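Local coordinates for protein Fc fragment of IgE receptor II (Bos taurus, PDB 6PWS) that probably serves as a glycan-binding IgE receptor (CD23), whose calcium-dependent C-type lectin domain binds mannose-type sugars, at residues R70-E75 with E103-M108; P93-D98 with K113-F118; K28-A33 with G64-L69. All coordinates share one frame; numbering follows the deposited sequence. Where two conformers were deposited one is given.

Contact 1 (R70-E75 with E103-M108); sequences RDLDIE and ENCVMM. With CA (calcium ion), chain C; CA (calcium ion), chain B; MMA (methyl alpha-D-mannopyranoside), chain D.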
loop_
_atom_site.group_PDB
_atom_site.type_symbol
_atom_site.label_atom_id
_atom_site.label_comp_id
_atom_site.label_asym_id
_atom_site.label_seq_id
_atom_site.Cartn_x
_atom_site.Cartn_y
_atom_site.Cartn_z
ATOM N N ARG A 70 -7.463 -3.464 2.311
ATOM C CA ARG A 70 -8.805 -2.900 2.400
ATOM C C ARG A 70 -9.718 -3.884 3.121
ATOM O O ARG A 70 -9.473 -5.090 3.110
ATOM C CB ARG A 70 -9.368 -2.560 1.006
ATOM C CG ARG A 70 -9.874 -3.731 0.162
ATOM C CD ARG A 70 -8.805 -4.732 -0.314
ATOM N NE ARG A 70 -9.422 -5.760 -1.162
ATOM C CZ ARG A 70 -8.783 -6.770 -1.767
ATOM N NH1 ARG A 70 -7.466 -6.900 -1.627
ATOM N NH2 ARG A 70 -9.463 -7.654 -2.498
ATOM N N ASP A 71 -10.797 -3.351 3.718
ATOM C CA ASP A 71 -11.867 -4.161 4.300
ATOM C C ASP A 71 -13.229 -3.789 3.713
ATOM O O ASP A 71 -14.254 -3.861 4.393
ATOM C CB ASP A 71 -11.908 -4.158 5.831
ATOM C CG ASP A 71 -12.381 -2.850 6.457
ATOM O OD1 ASP A 71 -12.270 -1.779 5.839
ATOM O OD2 ASP A 71 -12.848 -2.906 7.624
ATOM N N LEU A 72 -13.247 -3.428 2.435
ATOM C CA LEU A 72 -14.490 -3.085 1.747
ATOM C C LEU A 72 -15.527 -4.212 1.763
ATOM O O LEU A 72 -16.725 -3.948 1.922
ATOM C CB LEU A 72 -14.185 -2.685 0.303
ATOM C CG LEU A 72 -13.633 -1.271 0.137
ATOM C CD1 LEU A 72 -12.893 -1.106 -1.182
ATOM C CD2 LEU A 72 -14.776 -0.268 0.253
ATOM N N ASP A 73 -15.119 -5.456 1.525
ATOM C CA ASP A 73 -16.110 -6.512 1.294
ATOM C C ASP A 73 -16.796 -6.961 2.578
ATOM O O ASP A 73 -18.019 -7.134 2.611
ATOM C CB ASP A 73 -15.468 -7.701 0.585
ATOM C CG ASP A 73 -15.135 -7.410 -0.864
ATOM O OD1 ASP A 73 -15.676 -6.425 -1.426
ATOM O OD2 ASP A 73 -14.318 -8.167 -1.432
ATOM N N ILE A 74 -16.026 -7.188 3.628
ATOM C CA ILE A 74 -16.571 -7.486 4.946
ATOM C C ILE A 74 -15.842 -6.583 5.926
ATOM O O ILE A 74 -14.613 -6.667 6.053
ATOM C CB ILE A 74 -16.419 -8.962 5.357
ATOM C CG1 ILE A 74 -17.237 -9.878 4.448
ATOM C CG2 ILE A 74 -16.850 -9.147 6.823
ATOM C CD1 ILE A 74 -17.014 -11.352 4.713
ATOM N N GLU A 75 -16.590 -5.730 6.615
ATOM C CA GLU A 75 -16.003 -4.820 7.579
ATOM C C GLU A 75 -15.172 -5.597 8.589
ATOM O O GLU A 75 -15.609 -6.615 9.133
ATOM C CB GLU A 75 -17.108 -4.033 8.278
ATOM C CG GLU A 75 -16.619 -3.074 9.357
ATOM C CD GLU A 75 -15.579 -2.069 8.864
ATOM O OE1 GLU A 75 -15.630 -1.678 7.682
ATOM O OE2 GLU A 75 -14.709 -1.658 9.672
ATOM N N GLU A 103 -14.192 3.639 7.327
ATOM C CA GLU A 103 -12.873 3.767 6.707
ATOM C C GLU A 103 -12.460 2.377 6.251
ATOM O O GLU A 103 -12.221 1.498 7.088
ATOM C CB GLU A 103 -11.850 4.347 7.678
ATOM C CG GLU A 103 -12.183 5.772 8.060
ATOM C CD GLU A 103 -11.160 6.382 8.982
ATOM O OE1 GLU A 103 -10.678 5.679 9.899
ATOM O OE2 GLU A 103 -10.815 7.573 8.772
ATOM N N ASN A 104 -12.383 2.169 4.932
ATOM C CA ASN A 104 -12.245 0.811 4.419
ATOM C C ASN A 104 -11.031 0.599 3.532
ATOM O O ASN A 104 -10.867 -0.505 3.002
ATOM C CB ASN A 104 -13.540 0.369 3.740
ATOM C CG ASN A 104 -14.747 0.623 4.624
ATOM O OD1 ASN A 104 -14.727 0.366 5.829
ATOM N ND2 ASN A 104 -15.803 1.146 4.037
ATOM N N CYS A 105 -10.159 1.602 3.414
ATOM C CA CYS A 105 -8.969 1.539 2.569
ATOM C C CYS A 105 -7.775 1.973 3.407
ATOM O O CYS A 105 -7.861 2.957 4.140
ATOM C CB CYS A 105 -9.133 2.472 1.371
ATOM S SG CYS A 105 -10.442 1.929 0.216
ATOM N N VAL A 106 -6.649 1.273 3.291
ATOM C CA VAL A 106 -5.515 1.532 4.174
ATOM C C VAL A 106 -4.437 2.350 3.478
ATOM O O VAL A 106 -4.100 2.132 2.306
ATOM C CB VAL A 106 -4.952 0.220 4.753
ATOM C CG1 VAL A 106 -3.806 0.489 5.727
ATOM C CG2 VAL A 106 -6.055 -0.564 5.451
ATOM N N MET A 107 -3.888 3.295 4.241
ATOM C CA MET A 107 -2.784 4.147 3.842
ATOM C C MET A 107 -1.640 4.012 4.839
ATOM O O MET A 107 -1.838 3.620 5.996
ATOM C CB MET A 107 -3.216 5.627 3.806
ATOM C CG MET A 107 -3.546 6.185 5.195
ATOM S SD MET A 107 -4.185 7.869 5.215
ATOM C CE MET A 107 -2.722 8.781 4.725
ATOM N N MET A 108 -0.437 4.358 4.373
ATOM C CA MET A 108 0.669 4.688 5.260
ATOM C C MET A 108 0.612 6.179 5.572
ATOM O O MET A 108 0.467 7.014 4.669
ATOM C CB MET A 108 2.028 4.395 4.628
ATOM C CG MET A 108 2.420 2.940 4.610
ATOM S SD MET A 108 4.127 2.667 4.040
ATOM C CE MET A 108 3.972 3.021 2.284
HETATM CA CA CA C . -13.482 -0.521 7.746
HETATM CA CA CA B . -8.489 5.459 10.849
HETATM C C1 MMA D . -8.855 11.207 11.440
HETATM C C2 MMA D . -8.628 10.187 10.334
HETATM C C3 MMA D . -8.817 8.831 10.904
HETATM C C4 MMA D . -7.854 8.563 12.024
HETATM C C5 MMA D . -7.958 9.633 13.109
HETATM C C6 MMA D . -6.840 9.473 14.097
HETATM C C7 MMA D . -10.557 11.767 12.994
HETATM O O1 MMA D . -10.138 11.023 11.871
HETATM O O2 MMA D . -7.304 10.282 9.782
HETATM O O3 MMA D . -8.593 7.823 9.895
HETATM O O4 MMA D . -8.144 7.263 12.533
HETATM O O5 MMA D . -7.871 10.993 12.548
HETATM O O6 MMA D . -6.940 10.481 15.067
HETATM O O HOH W 1 -11.722 -0.437 9.324
#
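Asp71 and Asn104 meet at the auxiliary calcium site of the C-type lectin fold, where the loop after strand 69-70 comes up against the start of strand 105-108. The backbones set the meeting: Asp71 N donates to Asn104 O (2.9 Å), and next to it Arg70 and Cys105 form an antiparallel, non-hydrogen-bonded pair. Asn104 and Cys105 both face Ala117, a classic beta bulge at the start of the strand.

The side chain of Asp71 can be followed outward. From CB, the first torsion (chi1 72°) puts CG between the backbone N and the carbonyl carbon. Beyond CG the carboxylate takes the calcium ion with both oxygens, OD1 at 2.6 Å and OD2 at 2.5 Å. OD1 also lies 3.0 Å from Asn104 CA, whereas OD2 accepts the backbone N-H of Gly76 and so has a second hold. Glu75 gives the same ion both carboxylate oxygens. Asp71 OD2 and Glu75 OE1 are only 3.0 Å apart, a closeness of two carboxylates that the shared cation probably makes tolerable.

Segment 103-108 contributes the carbonyl O of Glu103 and the side chain of Asn104; Asp98 and a water join the shell. The side chain of Glu103 turns the other way, extended beyond CG (chi2 -178°), until Glu103 OE1 binds the second calcium ion, the one that holds the mannoside, at 2.4 Å. That oxygen also accepts Ala99 N-H. With its carbonyl O on one ion and OE1 on the other, Glu103 bridges the two sites.

On the apolar flank Leu72 CD2 rests on Asn104 CB at 3.8 Å, while its CD1 methyl lies 4.1 Å from Cys105 SG, the sulfur joined to Cys119.

Contact 2 (P93-D98 with K113-F118); sequences PGEPND and KWNDAF. With CA (calcium ion), chain B; CA (calcium ion), chain C; MMA (methyl alpha-D-mannopyranoside), chain D.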
loop_
_atom_site.group_PDB
_atom_site.type_symbol
_atom_site.label_atom_id
_atom_site.label_comp_id
_atom_site.label_asym_id
_atom_site.label_seq_id
_atom_site.Cartn_x
_atom_site.Cartn_y
_atom_site.Cartn_z
ATOM N N PRO A 93 -0.879 3.140 16.489
ATOM C CA PRO A 93 -1.680 2.802 17.671
ATOM C C PRO A 93 -3.111 3.317 17.571
ATOM O O PRO A 93 -3.358 4.482 17.253
ATOM C CB PRO A 93 -0.897 3.460 18.810
ATOM C CG PRO A 93 0.539 3.325 18.346
ATOM C CD PRO A 93 0.469 3.607 16.853
ATOM N N GLY A 94 -4.061 2.424 17.859
ATOM C CA GLY A 94 -5.473 2.747 17.806
ATOM C C GLY A 94 -6.131 2.479 16.470
ATOM O O GLY A 94 -7.369 2.510 16.385
ATOM N N GLU A 95 -5.330 2.247 15.426
ATOM C CA GLU A 95 -5.829 1.906 14.111
ATOM C C GLU A 95 -5.814 0.395 13.922
ATOM O O GLU A 95 -5.038 -0.325 14.566
ATOM C CB GLU A 95 -4.960 2.551 13.021
ATOM C CG GLU A 95 -4.780 4.055 13.176
ATOM C CD GLU A 95 -6.058 4.874 13.104
ATOM O OE1 GLU A 95 -7.087 4.381 12.585
ATOM O OE2 GLU A 95 -5.993 6.046 13.570
ATOM N N PRO A 96 -6.649 -0.116 13.013
ATOM C CA PRO A 96 -7.718 0.611 12.320
ATOM C C PRO A 96 -8.862 0.912 13.299
ATOM O O PRO A 96 -9.120 0.142 14.232
ATOM C CB PRO A 96 -8.157 -0.380 11.243
ATOM C CG PRO A 96 -7.929 -1.734 11.892
ATOM C CD PRO A 96 -6.667 -1.559 12.709
ATOM N N ASN A 97 -9.545 2.033 13.074
ATOM C CA ASN A 97 -10.627 2.464 13.947
ATOM C C ASN A 97 -11.966 2.669 13.244
ATOM O O ASN A 97 -12.954 2.990 13.920
ATOM C CB ASN A 97 -10.223 3.708 14.753
ATOM C CG ASN A 97 -9.925 4.921 13.892
ATOM O OD1 ASN A 97 -10.026 4.888 12.662
ATOM N ND2 ASN A 97 -9.565 6.018 14.553
ATOM N N ASP A 98 -12.035 2.486 11.928
ATOM C CA ASP A 98 -13.275 2.636 11.161
ATOM C C ASP A 98 -13.988 3.941 11.519
ATOM O O ASP A 98 -15.194 3.975 11.796
ATOM C CB ASP A 98 -14.193 1.421 11.302
ATOM C CG ASP A 98 -15.109 1.247 10.091
ATOM O OD1 ASP A 98 -14.597 1.329 8.943
ATOM O OD2 ASP A 98 -16.332 1.040 10.275
ATOM N N LYS A 113 3.494 4.227 9.412
ATOM C CA LYS A 113 2.485 3.520 10.192
ATOM C C LYS A 113 1.161 3.512 9.432
ATOM O O LYS A 113 0.816 4.465 8.733
ATOM C CB LYS A 113 2.313 4.179 11.558
ATOM C CG LYS A 113 3.515 4.046 12.491
ATOM C CD LYS A 113 3.672 2.633 13.019
ATOM C CE LYS A 113 4.928 2.457 13.857
ATOM N NZ LYS A 113 5.099 1.042 14.235
ATOM N N TRP A 114 0.402 2.426 9.578
ATOM C CA TRP A 114 -0.808 2.246 8.797
ATOM C C TRP A 114 -2.024 2.869 9.478
ATOM O O TRP A 114 -2.181 2.812 10.701
ATOM C CB TRP A 114 -1.108 0.769 8.551
ATOM C CG TRP A 114 -0.009 -0.044 7.941
ATOM C CD1 TRP A 114 1.171 0.380 7.388
ATOM C CD2 TRP A 114 -0.008 -1.468 7.843
ATOM N NE1 TRP A 114 1.902 -0.698 6.942
ATOM C CE2 TRP A 114 1.201 -1.844 7.218
ATOM C CE3 TRP A 114 -0.918 -2.465 8.222
ATOM C CZ2 TRP A 114 1.541 -3.176 7.000
ATOM C CZ3 TRP A 114 -0.581 -3.788 7.993
ATOM C CH2 TRP A 114 0.636 -4.134 7.386
ATOM N N ASN A 115 -2.913 3.421 8.654
ATOM C CA ASN A 115 -4.172 3.994 9.100
ATOM C C ASN A 115 -5.257 3.607 8.100
ATOM O O ASN A 115 -5.057 3.754 6.892
ATOM C CB ASN A 115 -4.066 5.525 9.150
ATOM C CG ASN A 115 -5.389 6.173 9.445
ATOM O OD1 ASN A 115 -6.105 5.733 10.350
ATOM N ND2 ASN A 115 -5.741 7.198 8.685
ATOM N N ASP A 116 -6.406 3.134 8.586
ATOM C CA ASP A 116 -7.576 3.044 7.718
ATOM C C ASP A 116 -8.142 4.440 7.475
ATOM O O ASP A 116 -8.234 5.265 8.394
ATOM C CB ASP A 116 -8.636 2.051 8.248
ATOM C CG ASP A 116 -9.216 2.390 9.616
ATOM O OD1 ASP A 116 -8.574 3.134 10.391
ATOM O OD2 ASP A 116 -10.301 1.839 9.901
ATOM N N ALA A 117 -8.496 4.708 6.220
ATOM C CA ALA A 117 -8.953 6.024 5.802
ATOM C C ALA A 117 -10.193 5.904 4.930
ATOM O O ALA A 117 -10.535 4.838 4.410
ATOM C CB ALA A 117 -7.838 6.749 5.039
ATOM N N PHE A 118 -10.865 7.043 4.766
ATOM C CA PHE A 118 -11.961 7.131 3.814
ATOM C C PHE A 118 -11.444 6.795 2.419
ATOM O O PHE A 118 -10.486 7.410 1.935
ATOM C CB PHE A 118 -12.522 8.557 3.848
ATOM C CG PHE A 118 -13.551 8.842 2.787
ATOM C CD1 PHE A 118 -14.605 7.975 2.571
ATOM C CD2 PHE A 118 -13.467 9.983 2.009
ATOM C CE1 PHE A 118 -15.543 8.238 1.598
ATOM C CE2 PHE A 118 -14.424 10.252 1.030
ATOM C CZ PHE A 118 -15.443 9.373 0.836
HETATM CA CA CA B . -8.489 5.459 10.849
HETATM CA CA CA C . -13.482 -0.521 7.746
HETATM C C1 MMA D . -8.855 11.207 11.440
HETATM C C2 MMA D . -8.628 10.187 10.334
HETATM C C3 MMA D . -8.817 8.831 10.904
HETATM C C4 MMA D . -7.854 8.563 12.024
HETATM C C5 MMA D . -7.958 9.633 13.109
HETATM C C6 MMA D . -6.840 9.473 14.097
HETATM C C7 MMA D . -10.557 11.767 12.994
HETATM O O1 MMA D . -10.138 11.023 11.871
HETATM O O2 MMA D . -7.304 10.282 9.782
HETATM O O3 MMA D . -8.593 7.823 9.895
HETATM O O4 MMA D . -8.144 7.263 12.533
HETATM O O5 MMA D . -7.871 10.993 12.548
HETATM O O6 MMA D . -6.940 10.481 15.067
HETATM O O HOH W 1 -11.722 -0.437 9.324
#
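Glu95, Asn97 and Asp116 converge with Asn115 on the calcium ion that carries the mannoside, the primary sugar site of a C-type lectin. Glu95-Pro96-Asn97 is the EPN motif, with a cis peptide before Pro96, and Trp114-Asn115-Asp116 is the WND motif of the facing strand.

Metal bonds come first. Glu95 OE1 sits 2.5 Å from the ion and Asn97 OD1 2.4 Å; the side chain of Asn115 joins them, and Asp116 binds twice, through OD1 and its own carbonyl O. The first torsion of Asp116 (chi1 61°) sets CG between the backbone N and the carbonyl carbon, which is compatible with both reaching one ion. Glu103 adds a further oxygen.

Hydrogen bonds brace this shell. Both Asp116 oxygens accept backbone N-H groups: OD1 that of Asn97, 26° out of the carboxylate plane, and OD2 that of Asp98 at 2.7 Å, on its syn lone pair. OD2 also receives a water, 2.7 Å away, bound to the other calcium ion, which Asp98 OD1 ligates.

Van der Waals contact is slight: Pro96 CB lies 3.4 Å from the carboxylate carbon Asp116 CG.

The sugar completes the ion's shell with O3 and O4, both 2.5 Å from it, and Asn97 ND2 donates to O4. Asn97 thus serves metal and sugar with one amide, consistent with EPN lectins' preference for mannose-type vicinal hydroxyls and with recognition that depends on calcium.

Contact 3 (K28-A33 with G64-L69); sequences KKWIQA and GSWIGL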
loop_
_atom_site.group_PDB
_atom_site.type_symbol
_atom_site.label_atom_id
_atom_site.label_comp_id
_atom_site.label_asym_id
_atom_site.label_seq_id
_atom_site.Cartn_x
_atom_site.Cartn_y
_atom_site.Cartn_z
ATOM N N LYS A 28 -4.858 10.760 -5.895
ATOM C CA LYS A 28 -5.724 9.660 -6.294
ATOM C C LYS A 28 -6.501 9.141 -5.094
ATOM O O LYS A 28 -5.945 9.016 -4.001
ATOM C CB LYS A 28 -4.919 8.510 -6.897
ATOM C CG LYS A 28 -4.265 8.909 -8.211
ATOM C CD LYS A 28 -3.711 7.737 -8.986
ATOM C CE LYS A 28 -2.899 8.183 -10.178
ATOM N NZ LYS A 28 -3.714 8.876 -11.208
ATOM N N LYS A 29 -7.773 8.818 -5.322
ATOM C CA LYS A 29 -8.558 8.024 -4.387
ATOM C C LYS A 29 -8.050 6.581 -4.431
ATOM O O LYS A 29 -7.337 6.183 -5.350
ATOM C CB LYS A 29 -10.034 8.088 -4.780
ATOM C CG LYS A 29 -10.599 9.498 -4.811
ATOM C CD LYS A 29 -12.055 9.528 -5.249
ATOM C CE LYS A 29 -12.585 10.952 -5.323
ATOM N NZ LYS A 29 -14.002 11.001 -5.748
ATOM N N TRP A 30 -8.433 5.761 -3.443
ATOM C CA TRP A 30 -7.859 4.412 -3.368
ATOM C C TRP A 30 -8.130 3.609 -4.644
ATOM O O TRP A 30 -7.223 2.971 -5.188
ATOM C CB TRP A 30 -8.366 3.666 -2.134
ATOM C CG TRP A 30 -7.725 2.324 -1.916
ATOM C CD1 TRP A 30 -6.551 2.078 -1.266
ATOM C CD2 TRP A 30 -8.219 1.037 -2.335
ATOM N NE1 TRP A 30 -6.289 0.737 -1.237
ATOM C CE2 TRP A 30 -7.289 0.071 -1.894
ATOM C CE3 TRP A 30 -9.361 0.603 -3.026
ATOM C CZ2 TRP A 30 -7.465 -1.293 -2.112
ATOM C CZ3 TRP A 30 -9.527 -0.754 -3.246
ATOM C CH2 TRP A 30 -8.584 -1.684 -2.786
ATOM N N ILE A 31 -9.370 3.635 -5.155
ATOM C CA ILE A 31 -9.694 2.850 -6.346
ATOM C C ILE A 31 -8.920 3.366 -7.556
ATOM O O ILE A 31 -8.505 2.587 -8.425
ATOM C CB ILE A 31 -11.214 2.838 -6.596
ATOM C CG1 ILE A 31 -11.547 1.999 -7.833
ATOM C CG2 ILE A 31 -11.755 4.261 -6.788
ATOM C CD1 ILE A 31 -13.023 1.697 -7.999
ATOM N N GLN A 32 -8.718 4.681 -7.641
ATOM C CA GLN A 32 -7.923 5.232 -8.729
ATOM C C GLN A 32 -6.479 4.757 -8.641
ATOM O O GLN A 32 -5.845 4.459 -9.662
ATOM C CB GLN A 32 -7.980 6.758 -8.712
ATOM C CG GLN A 32 -9.342 7.348 -9.041
ATOM C CD GLN A 32 -9.373 8.859 -8.895
ATOM O OE1 GLN A 32 -8.896 9.410 -7.908
ATOM N NE2 GLN A 32 -9.936 9.540 -9.883
ATOM N N ALA A 33 -5.948 4.665 -7.422
ATOM C CA ALA A 33 -4.599 4.146 -7.229
ATOM C C ALA A 33 -4.527 2.663 -7.585
ATOM O O ALA A 33 -3.535 2.210 -8.170
ATOM C CB ALA A 33 -4.139 4.416 -5.794
ATOM N N GLY A 64 1.452 10.982 3.132
ATOM C CA GLY A 64 0.633 9.781 3.187
ATOM C C GLY A 64 0.492 9.124 1.825
ATOM O O GLY A 64 0.593 9.773 0.780
ATOM N N SER A 65 0.243 7.808 1.830
ATOM C CA SER A 65 0.191 7.068 0.576
ATOM C C SER A 65 -0.660 5.803 0.696
ATOM O O SER A 65 -0.648 5.124 1.721
ATOM C CB SER A 65 1.598 6.705 0.083
ATOM O OG SER A 65 2.356 5.983 1.043
ATOM N N TRP A 66 -1.363 5.467 -0.379
ATOM C CA TRP A 66 -2.180 4.260 -0.373
ATOM C C TRP A 66 -1.331 2.991 -0.471
ATOM O O TRP A 66 -0.328 2.942 -1.196
ATOM C CB TRP A 66 -3.139 4.265 -1.556
ATOM C CG TRP A 66 -4.235 5.278 -1.497
ATOM C CD1 TRP A 66 -4.472 6.261 -2.405
ATOM C CD2 TRP A 66 -5.260 5.395 -0.502
ATOM N NE1 TRP A 66 -5.585 6.987 -2.047
ATOM C CE2 TRP A 66 -6.091 6.469 -0.882
ATOM C CE3 TRP A 66 -5.547 4.707 0.684
ATOM C CZ2 TRP A 66 -7.201 6.858 -0.130
ATOM C CZ3 TRP A 66 -6.644 5.101 1.439
ATOM C CH2 TRP A 66 -7.460 6.165 1.023
ATOM N N ILE A 67 -1.796 1.944 0.224
ATOM C CA ILE A 67 -1.271 0.593 0.085
ATOM C C ILE A 67 -2.413 -0.363 -0.298
ATOM O O ILE A 67 -3.591 -0.003 -0.322
ATOM C CB ILE A 67 -0.504 0.119 1.344
ATOM C CG1 ILE A 67 -1.426 -0.065 2.554
ATOM C CG2 ILE A 67 0.643 1.083 1.649
ATOM C CD1 ILE A 67 -0.731 -0.741 3.743
ATOM N N GLY A 68 -2.040 -1.607 -0.602
ATOM C CA GLY A 68 -2.959 -2.591 -1.142
ATOM C C GLY A 68 -3.687 -3.417 -0.098
ATOM O O GLY A 68 -3.667 -4.652 -0.141
ATOM N N LEU A 69 -4.378 -2.744 0.823
ATOM C CA LEU A 69 -5.042 -3.379 1.957
ATOM C C LEU A 69 -6.385 -2.685 2.153
ATOM O O LEU A 69 -6.448 -1.450 2.132
ATOM C CB LEU A 69 -4.150 -3.266 3.206
ATOM C CG LEU A 69 -4.593 -4.037 4.449
ATOM C CD1 LEU A 69 -4.583 -5.541 4.211
ATOM C CD2 LEU A 69 -3.675 -3.675 5.621
#
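Trp30 and Trp66 pack edge to face where the first helix of the C-type lectin fold begins against the central sheet. Trp66 opens the WIGL sequence characteristic of this family, Trp66-Ile67-Gly68-Leu69, and Trp30 stands on the first turn of helix 30-39.

The tight part of the contact is this aromatic pair. An edge of Trp30 is directed at the Trp66 face in an offset T-shaped stack: the five-membered ring of Trp30 and the six-membered ring of Trp66 have centroids 5.0 Å apart and planes at 84°. The leading atom is Trp30 CD1, 3.4 Å from Trp66 CE3. Beside it, Trp30 CA makes a CH-pi contact over the five-membered ring, 3.7 Å from its centroid, and Trp30 CB lies over the same face. Trp30 CG is anti to the backbone N (chi1 -175°), and the ring beyond it has CD1 against Trp66 and NE1 at Ile67.

Each indole N-H is then spent on a carbonyl of the opposite segment. Trp30 NE1 donates to Ile67 O at 2.9 Å, nearly straight at 159° and close to its own ring plane; Trp66 NE1 donates to Lys28 O at 2.8 Å, likewise in the plane of its ring. Two buried polar edges are thereby satisfied, and the reciprocal bonds fix how both rings are turned. Ala33 CB adds a methyl 3.9 Å from Trp66 CD1. Farther out, Cys105 touches both tryptophans and Leu123 packs on Trp66.

The outer side is looser. Ile31 and Gln32 are exposed and leave the strand alone, and the Lys29 side chain starts out away from it. Lys29 holds the N-cap position, where its backbone N donates to Gln32 OE1 at 2.9 Å.

Overall arrangement
Contacts 1 and 2 build one binding end together, their centres about 9 Å apart and their segments alternating along the chain. Strands 105-108 and 114-117 join them as sheet neighbours, with a probable hydrogen bond from Ala117 N to Cys105 O (2.8 Å); the two calcium ions lie 8.4 Å apart and both contacts supply ligands to each. Contact 3 closes earlier and lies deeper, its centre about 7 Å from that of the chain, against 11 and 13 Å for contacts 1 and 2. Val106 N to Leu69 O (3.0 Å, a probable hydrogen bond) ties it to contact 1. The nearest atoms of the Trp66 side chain and the mannoside are about 9 Å apart.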